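Local coordinates for aspartate--tRNA(Asp/Asn) ligase (Thermus thermophilus, PDB 1N9W), which attaches L-aspartate, activated by ATP as Asp-AMP, to both tRNA(Asp) and tRNA(Asn) with similar efficiencies, at residues L19-W24 with E56-V61; L125-A130 with E243-T248. One frame throughout, in Å; residues are numbered along the deposited sequence.

Contact 1 comes first along the chain and closes before contact 2 opens. It joins strands 15-28 and 58-67 in the OB-fold domain, which carries residues that interact with tRNA. Contact 2 lies in the class II synthetase domain, where the C-terminal end of helix 227-248 crosses helix 119-141. The two share no strand, helix or sheet: their centres are about 25 Å apart and their nearest atoms about 14 Å apart, so they do not touch. One belongs to the tRNA-reading part of the enzyme and the other to its catalytic part. Both reach the second subunit of the homodimer, contact 1 through Phe21 and contact 2 through residues such as Lys126.

Contact 1: residues L19-W24 with E56-V61; sequences LGFLHW and ESALRV
Phe21 has CG beside its own backbone N (chi1 -58°), and from there the ring comes over to Ala58, CE2 lying 4.0 Å from Ala58 CB. Leu59, on the face opposite Phe21, brings CD1 to 4.0 Å from Leu22 CB. The backbones between them form an antiparallel pairing of the OB-fold, the small beta-barrel that here interacts with tRNA. Gly20 and Leu59 form a hydrogen-bonded pair: Leu59 N to Gly20 O is 2.8 Å and almost straight (175° at the hydrogen), with Gly20 N to Leu59 O the longer return bond. Leu19-Arg60 and Phe21-Ala58 are the non-hydrogen-bonded pairs on either side. Beyond them Leu22 N bonds to Ser57 O and Glu56 N to Leu22 O. Leu19 CD2 packs 3.7 Å from Arg60 CB, against the aliphatic base of a side chain whose guanidinium goes on to salt bridges with Glu17 and Glu83. The Phe21 ring also meets Phe223 of the second subunit edge-to-face. Glu56 folds back at chi2 (-45°), and its carboxylate takes salt bridges from Arg37 and Arg117 through OE1. One water ties its other oxygen to the first strand, donating to Glu56 OE2 and to His23 O, 2.7 Å from each.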
ATOM      1  N   LEU B  19      -8.162 -27.053  -5.162  1.00 20.29           N
ATOM      2  CA  LEU B  19      -7.610 -26.391  -6.347  1.00 20.19           C
ATOM      3  C   LEU B  19      -6.171 -26.102  -5.954  1.00 20.17           C
ATOM      4  O   LEU B  19      -5.917 -25.623  -4.850  1.00 21.18           O
ATOM      5  CB  LEU B  19      -8.337 -25.077  -6.666  1.00 19.19           C
ATOM      6  CG  LEU B  19      -9.827 -25.206  -7.046  1.00 22.28           C
ATOM      7  CD1 LEU B  19     -10.442 -23.817  -7.231  1.00 19.19           C
ATOM      8  CD2 LEU B  19      -9.952 -26.035  -8.324  1.00 17.98           C
ATOM      9  N   GLY B  20      -5.226 -26.426  -6.832  1.00 22.30           N
ATOM     10  CA  GLY B  20      -3.825 -26.178  -6.516  1.00 21.17           C
ATOM     11  C   GLY B  20      -2.887 -26.684  -7.592  1.00 20.85           C
ATOM     12  O   GLY B  20      -3.296 -26.857  -8.740  1.00 22.36           O
ATOM     13  N   PHE B  21      -1.628 -26.907  -7.230  1.00 20.58           N
ATOM     14  CA  PHE B  21      -0.627 -27.398  -8.180  1.00 20.66           C
ATOM     15  C   PHE B  21      -0.006 -28.694  -7.704  1.00 20.43           C
ATOM     16  O   PHE B  21       0.204 -28.885  -6.507  1.00 21.25           O
ATOM     17  CB  PHE B  21       0.502 -26.381  -8.366  1.00 19.83           C
ATOM     18  CG  PHE B  21       0.039 -25.040  -8.837  1.00 20.50           C
ATOM     19  CD1 PHE B  21      -0.440 -24.096  -7.930  1.00 20.32           C
ATOM     20  CD2 PHE B  21       0.059 -24.723 -10.192  1.00 19.04           C
ATOM     21  CE1 PHE B  21      -0.880 -22.859  -8.367  1.00 21.15           C
ATOM     22  CE2 PHE B  21      -0.384 -23.485 -10.635  1.00 18.70           C
ATOM     23  CZ  PHE B  21      -0.857 -22.547  -9.728  1.00 18.84           C
ATOM     24  N   LEU B  22       0.312 -29.577  -8.643  1.00 20.32           N
ATOM     25  CA  LEU B  22       0.927 -30.851  -8.293  1.00 22.38           C
ATOM     26  C   LEU B  22       2.368 -30.642  -7.786  1.00 23.89           C
ATOM     27  O   LEU B  22       3.288 -30.434  -8.577  1.00 24.69           O
ATOM     28  CB  LEU B  22       0.914 -31.763  -9.521  1.00 19.92           C
ATOM     29  CG  LEU B  22       1.445 -33.198  -9.396  1.00 21.68           C
ATOM     30  CD1 LEU B  22       0.692 -33.970  -8.314  1.00 18.94           C
ATOM     31  CD2 LEU B  22       1.285 -33.877 -10.755  1.00 20.17           C
ATOM     32  N   HIS B  23       2.553 -30.704  -6.471  1.00 24.69           N
ATOM     33  CA  HIS B  23       3.876 -30.514  -5.872  1.00 26.57           C
ATOM     34  C   HIS B  23       4.790 -31.670  -6.316  1.00 26.90           C
ATOM     35  O   HIS B  23       5.900 -31.434  -6.780  1.00 26.82           O
ATOM     36  CB  HIS B  23       3.763 -30.466  -4.346  1.00 27.21           C
ATOM     37  CG  HIS B  23       4.900 -29.763  -3.676  1.00 30.06           C
ATOM     38  ND1 HIS B  23       5.098 -28.404  -3.775  1.00 32.16           N
ATOM     39  CD2 HIS B  23       5.911 -30.237  -2.909  1.00 31.14           C
ATOM     40  CE1 HIS B  23       6.185 -28.071  -3.102  1.00 32.27           C
ATOM     41  NE2 HIS B  23       6.697 -29.164  -2.569  1.00 32.08           N
ATOM     42  N   TRP B  24       4.326 -32.909  -6.148  1.00 29.01           N
ATOM     43  CA  TRP B  24       5.049 -34.096  -6.602  1.00 29.97           C
ATOM     44  C   TRP B  24       4.094 -35.265  -6.750  1.00 29.09           C
ATOM     45  O   TRP B  24       2.925 -35.197  -6.351  1.00 25.80           O
ATOM     46  CB  TRP B  24       6.248 -34.495  -5.707  1.00 35.98           C
ATOM     47  CG  TRP B  24       5.971 -34.754  -4.257  1.00 43.90           C
ATOM     48  CD1 TRP B  24       6.398 -33.994  -3.206  1.00 46.84           C
ATOM     49  CD2 TRP B  24       5.210 -35.834  -3.689  1.00 46.91           C
ATOM     50  NE1 TRP B  24       5.952 -34.527  -2.018  1.00 50.28           N
ATOM     51  CE2 TRP B  24       5.221 -35.655  -2.285  1.00 50.37           C
ATOM     52  CE3 TRP B  24       4.526 -36.929  -4.226  1.00 47.63           C
ATOM     53  CZ2 TRP B  24       4.564 -36.530  -1.413  1.00 50.85           C
ATOM     54  CZ3 TRP B  24       3.872 -37.802  -3.353  1.00 49.72           C
ATOM     55  CH2 TRP B  24       3.899 -37.596  -1.964  1.00 50.72           C
ATOM     56  N   GLU B  56       3.877 -29.490 -11.098  1.00 19.09           N
ATOM     57  CA  GLU B  56       3.539 -28.087 -11.309  1.00 20.00           C
ATOM     58  C   GLU B  56       2.348 -27.883 -12.244  1.00 18.74           C
ATOM     59  O   GLU B  56       2.110 -26.778 -12.730  1.00 22.41           O
ATOM     60  CB  GLU B  56       4.756 -27.275 -11.795  1.00 19.70           C
ATOM     61  CG  GLU B  56       5.783 -26.963 -10.694  1.00 19.93           C
ATOM     62  CD  GLU B  56       5.148 -26.467  -9.390  1.00 22.52           C
ATOM     63  OE1 GLU B  56       4.267 -25.577  -9.433  1.00 22.18           O
ATOM     64  OE2 GLU B  56       5.535 -26.972  -8.312  1.00 20.08           O
ATOM     65  N   SER B  57       1.601 -28.947 -12.517  1.00 18.56           N
ATOM     66  CA  SER B  57       0.407 -28.811 -13.349  1.00 18.85           C
ATOM     67  C   SER B  57      -0.661 -28.268 -12.405  1.00 18.55           C
ATOM     68  O   SER B  57      -0.650 -28.578 -11.205  1.00 18.82           O
ATOM     69  CB  SER B  57      -0.045 -30.168 -13.907  1.00 18.77           C
ATOM     70  OG  SER B  57       0.707 -30.546 -15.045  1.00 19.73           O
ATOM     71  N   ALA B  58      -1.565 -27.444 -12.924  1.00 18.51           N
ATOM     72  CA  ALA B  58      -2.642 -26.899 -12.103  1.00 17.30           C
ATOM     73  C   ALA B  58      -3.741 -27.952 -12.101  1.00 18.35           C
ATOM     74  O   ALA B  58      -4.120 -28.464 -13.156  1.00 16.19           O
ATOM     75  CB  ALA B  58      -3.150 -25.592 -12.693  1.00 15.83           C
ATOM     76  N   LEU B  59      -4.252 -28.272 -10.918  1.00 18.51           N
ATOM     77  CA  LEU B  59      -5.278 -29.301 -10.792  1.00 19.74           C
ATOM     78  C   LEU B  59      -6.498 -28.944  -9.960  1.00 20.60           C
ATOM     79  O   LEU B  59      -6.498 -28.014  -9.150  1.00 19.59           O
ATOM     80  CB  LEU B  59      -4.680 -30.546 -10.138  1.00 20.50           C
ATOM     81  CG  LEU B  59      -3.377 -31.178 -10.585  1.00 23.63           C
ATOM     82  CD1 LEU B  59      -3.068 -32.299  -9.613  1.00 22.95           C
ATOM     83  CD2 LEU B  59      -3.480 -31.696 -12.003  1.00 23.50           C
ATOM     84  N   ARG B  60      -7.533 -29.740 -10.161  1.00 19.25           N
ATOM     85  CA  ARG B  60      -8.744 -29.630  -9.385  1.00 19.74           C
ATOM     86  C   ARG B  60      -8.937 -31.063  -8.895  1.00 19.99           C
ATOM     87  O   ARG B  60      -8.821 -32.005  -9.684  1.00 18.28           O
ATOM     88  CB  ARG B  60      -9.921 -29.204 -10.260  1.00 23.13           C
ATOM     89  CG  ARG B  60     -11.255 -29.323  -9.568  1.00 25.84           C
ATOM     90  CD  ARG B  60     -12.354 -28.660 -10.370  1.00 29.47           C
ATOM     91  NE  ARG B  60     -13.636 -29.221 -10.006  1.00 33.79           N
ATOM     92  CZ  ARG B  60     -14.069 -30.415 -10.398  1.00 36.70           C
ATOM     93  NH1 ARG B  60     -13.325 -31.177 -11.187  1.00 36.09           N
ATOM     94  NH2 ARG B  60     -15.244 -30.869  -9.970  1.00 38.93           N
ATOM     95  N   VAL B  61      -9.173 -31.227  -7.598  1.00 19.25           N
ATOM     96  CA  VAL B  61      -9.385 -32.548  -7.022  1.00 20.32           C
ATOM     97  C   VAL B  61     -10.652 -32.614  -6.178  1.00 21.76           C
ATOM     98  O   VAL B  61     -10.895 -31.762  -5.316  1.00 21.29           O
ATOM     99  CB  VAL B  61      -8.214 -33.003  -6.109  1.00 20.12           C
ATOM    100  CG1 VAL B  61      -8.597 -34.317  -5.401  1.00 18.70           C
ATOM    101  CG2 VAL B  61      -6.924 -33.194  -6.922  1.00 18.06           C
TER
HETATM  102  O   HOH W   1       6.921 -29.260  -8.040  1.00 22.98           O

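Contact 2: residues L125-A130 with E243-T248; sequences LKVQAA and EEALNT
Two helices of the class II synthetase domain cross here, 119-141 and the C-terminal end of 227-248, and they come together on small residues. Ala130 points its CB toward the other helix, where it sits 3.7 Å from Ala245 CA and 4.2 Å from Ala245 CB. With alanine facing alanine at the crossing, the backbones come close: Ala130 CA and Ala245 CA are 4.9 Å apart, and the short axes approach to 8.6 Å at an angle of 127°. Val127, one turn earlier, adds CG1 at 4.3 Å from Ala245 CB and also packs on Ile253 of helix 250-255 and Leu402 of helix 394-402, both in the same catalytic domain. No hydrogen bond joins the two segments. On the flank of Ala130, Glu244 lays its CG 3.3 Å from Ala130 O, while its carboxylate oxygens form long, weak ion pairs with Arg133 and Arg137. Thr248 brings OG1 to within 3.5 Å of Ala130 CB. Its chi1 of 63° sets OG1 between the backbone N and the carbonyl carbon, and the hydroxyl donates back to Glu244 O at 2.8 Å, from above the carbonyl plane; Thr248 N donates to the same oxygen.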
ATOM      1  N   LEU B 125       7.597 -13.441   1.642  1.00 25.22           N
ATOM      2  CA  LEU B 125       6.802 -12.405   0.993  1.00 26.55           C
ATOM      3  C   LEU B 125       5.418 -12.305   1.648  1.00 23.83           C
ATOM      4  O   LEU B 125       4.843 -11.219   1.749  1.00 24.83           O
ATOM      5  CB  LEU B 125       6.667 -12.703  -0.516  1.00 27.58           C
ATOM      6  CG  LEU B 125       7.962 -12.743  -1.345  1.00 29.42           C
ATOM      7  CD1 LEU B 125       7.656 -13.044  -2.809  1.00 30.79           C
ATOM      8  CD2 LEU B 125       8.681 -11.398  -1.233  1.00 30.98           C
ATOM      9  N   LYS B 126       4.904 -13.444   2.098  1.00 22.76           N
ATOM     10  CA  LYS B 126       3.604 -13.508   2.756  1.00 23.43           C
ATOM     11  C   LYS B 126       3.724 -12.790   4.105  1.00 23.71           C
ATOM     12  O   LYS B 126       2.831 -12.046   4.517  1.00 21.74           O
ATOM     13  CB  LYS B 126       3.203 -14.973   2.959  1.00 24.28           C
ATOM     14  CG  LYS B 126       1.851 -15.205   3.618  1.00 29.13           C
ATOM     15  CD  LYS B 126       0.713 -14.654   2.782  1.00 28.88           C
ATOM     16  CE  LYS B 126      -0.646 -15.047   3.356  1.00 32.59           C
ATOM     17  NZ  LYS B 126      -1.761 -14.269   2.709  1.00 31.72           N
ATOM     18  N   VAL B 127       4.848 -13.005   4.779  1.00 22.95           N
ATOM     19  CA  VAL B 127       5.086 -12.374   6.064  1.00 23.46           C
ATOM     20  C   VAL B 127       5.262 -10.870   5.864  1.00 21.76           C
ATOM     21  O   VAL B 127       4.745 -10.070   6.639  1.00 20.84           O
ATOM     22  CB  VAL B 127       6.336 -13.006   6.755  1.00 23.96           C
ATOM     23  CG1 VAL B 127       6.715 -12.217   8.004  1.00 20.21           C
ATOM     24  CG2 VAL B 127       6.026 -14.456   7.136  1.00 22.76           C
ATOM     25  N   GLN B 128       5.965 -10.487   4.802  1.00 23.53           N
ATOM     26  CA  GLN B 128       6.175  -9.063   4.520  1.00 24.07           C
ATOM     27  C   GLN B 128       4.841  -8.340   4.288  1.00 23.85           C
ATOM     28  O   GLN B 128       4.662  -7.211   4.734  1.00 23.85           O
ATOM     29  CB  GLN B 128       7.047  -8.882   3.289  1.00 23.54           C
ATOM     30  CG  GLN B 128       7.398  -7.427   3.014  1.00 27.97           C
ATOM     31  CD  GLN B 128       8.261  -7.276   1.789  1.00 28.61           C
ATOM     32  OE1 GLN B 128       7.761  -7.092   0.679  1.00 30.77           O
ATOM     33  NE2 GLN B 128       9.571  -7.375   1.977  1.00 31.50           N
ATOM     34  N   ALA B 129       3.925  -8.996   3.576  1.00 22.31           N
ATOM     35  CA  ALA B 129       2.633  -8.401   3.300  1.00 21.98           C
ATOM     36  C   ALA B 129       1.912  -8.190   4.615  1.00 21.78           C
ATOM     37  O   ALA B 129       1.194  -7.202   4.798  1.00 20.10           O
ATOM     38  CB  ALA B 129       1.805  -9.296   2.376  1.00 21.08           C
ATOM     39  N   ALA B 130       2.098  -9.114   5.550  1.00 22.80           N
ATOM     40  CA  ALA B 130       1.443  -8.966   6.843  1.00 22.54           C
ATOM     41  C   ALA B 130       2.061  -7.779   7.588  1.00 23.03           C
ATOM     42  O   ALA B 130       1.332  -6.928   8.093  1.00 22.88           O
ATOM     43  CB  ALA B 130       1.576 -10.261   7.652  1.00 22.78           C
ATOM     44  N   GLU B 243       2.800  -8.263  15.464  1.00 31.03           N
ATOM     45  CA  GLU B 243       1.568  -8.890  15.941  1.00 32.05           C
ATOM     46  C   GLU B 243       0.719  -9.359  14.755  1.00 30.75           C
ATOM     47  O   GLU B 243       0.141 -10.442  14.782  1.00 28.91           O
ATOM     48  CB  GLU B 243       0.778  -7.882  16.771  1.00 36.00           C
ATOM     49  CG  GLU B 243      -0.294  -8.501  17.639  1.00 41.75           C
ATOM     50  CD  GLU B 243       0.302  -9.308  18.767  1.00 46.75           C
ATOM     51  OE1 GLU B 243       1.261  -8.811  19.407  1.00 49.52           O
ATOM     52  OE2 GLU B 243      -0.183 -10.433  19.028  1.00 48.83           O
ATOM     53  N   GLU B 244       0.646  -8.516  13.727  1.00 29.45           N
ATOM     54  CA  GLU B 244      -0.121  -8.813  12.523  1.00 27.54           C
ATOM     55  C   GLU B 244       0.432 -10.059  11.840  1.00 27.48           C
ATOM     56  O   GLU B 244      -0.322 -10.950  11.453  1.00 27.58           O
ATOM     57  CB  GLU B 244      -0.077  -7.616  11.575  1.00 27.33           C
ATOM     58  CG  GLU B 244      -0.977  -7.703  10.343  1.00 30.06           C
ATOM     59  CD  GLU B 244      -2.437  -7.978  10.688  1.00 32.46           C
ATOM     60  OE1 GLU B 244      -2.887  -7.558  11.773  1.00 32.74           O
ATOM     61  OE2 GLU B 244      -3.132  -8.601   9.862  1.00 31.41           O
ATOM     62  N   ALA B 245       1.752 -10.119  11.709  1.00 27.99           N
ATOM     63  CA  ALA B 245       2.432 -11.245  11.073  1.00 29.91           C
ATOM     64  C   ALA B 245       2.185 -12.512  11.857  1.00 30.44           C
ATOM     65  O   ALA B 245       1.940 -13.576  11.292  1.00 31.34           O
ATOM     66  CB  ALA B 245       3.930 -10.969  11.002  1.00 29.41           C
ATOM     67  N   LEU B 246       2.262 -12.388  13.175  1.00 31.21           N
ATOM     68  CA  LEU B 246       2.051 -13.532  14.051  1.00 33.69           C
ATOM     69  C   LEU B 246       0.611 -14.052  13.926  1.00 33.01           C
ATOM     70  O   LEU B 246       0.392 -15.257  13.909  1.00 32.36           O
ATOM     71  CB  LEU B 246       2.355 -13.126  15.498  1.00 34.28           C
ATOM     72  CG  LEU B 246       3.166 -14.088  16.358  1.00 37.34           C
ATOM     73  CD1 LEU B 246       4.501 -14.428  15.699  1.00 35.90           C
ATOM     74  CD2 LEU B 246       3.399 -13.431  17.701  1.00 38.69           C
ATOM     75  N   ASN B 247      -0.359 -13.147  13.816  1.00 32.59           N
ATOM     76  CA  ASN B 247      -1.754 -13.559  13.710  1.00 33.35           C
ATOM     77  C   ASN B 247      -2.222 -13.967  12.316  1.00 32.38           C
ATOM     78  O   ASN B 247      -3.037 -14.875  12.185  1.00 32.40           O
ATOM     79  CB  ASN B 247      -2.679 -12.464  14.244  1.00 34.54           C
ATOM     80  CG  ASN B 247      -2.475 -12.202  15.731  1.00 38.17           C
ATOM     81  OD1 ASN B 247      -2.032 -13.078  16.475  1.00 38.24           O
ATOM     82  ND2 ASN B 247      -2.815 -10.995  16.170  1.00 40.57           N
ATOM     83  N   THR B 248      -1.719 -13.308  11.278  1.00 31.02           N
ATOM     84  CA  THR B 248      -2.156 -13.642   9.930  1.00 31.58           C
ATOM     85  C   THR B 248      -1.158 -14.450   9.098  1.00 30.74           C
ATOM     86  O   THR B 248      -1.515 -14.961   8.038  1.00 32.47           O
ATOM     87  CB  THR B 248      -2.591 -12.368   9.155  1.00 31.56           C
ATOM     88  OG1 THR B 248      -1.472 -11.487   8.993  1.00 29.58           O
ATOM     89  CG2 THR B 248      -3.700 -11.636   9.929  1.00 30.74           C
TER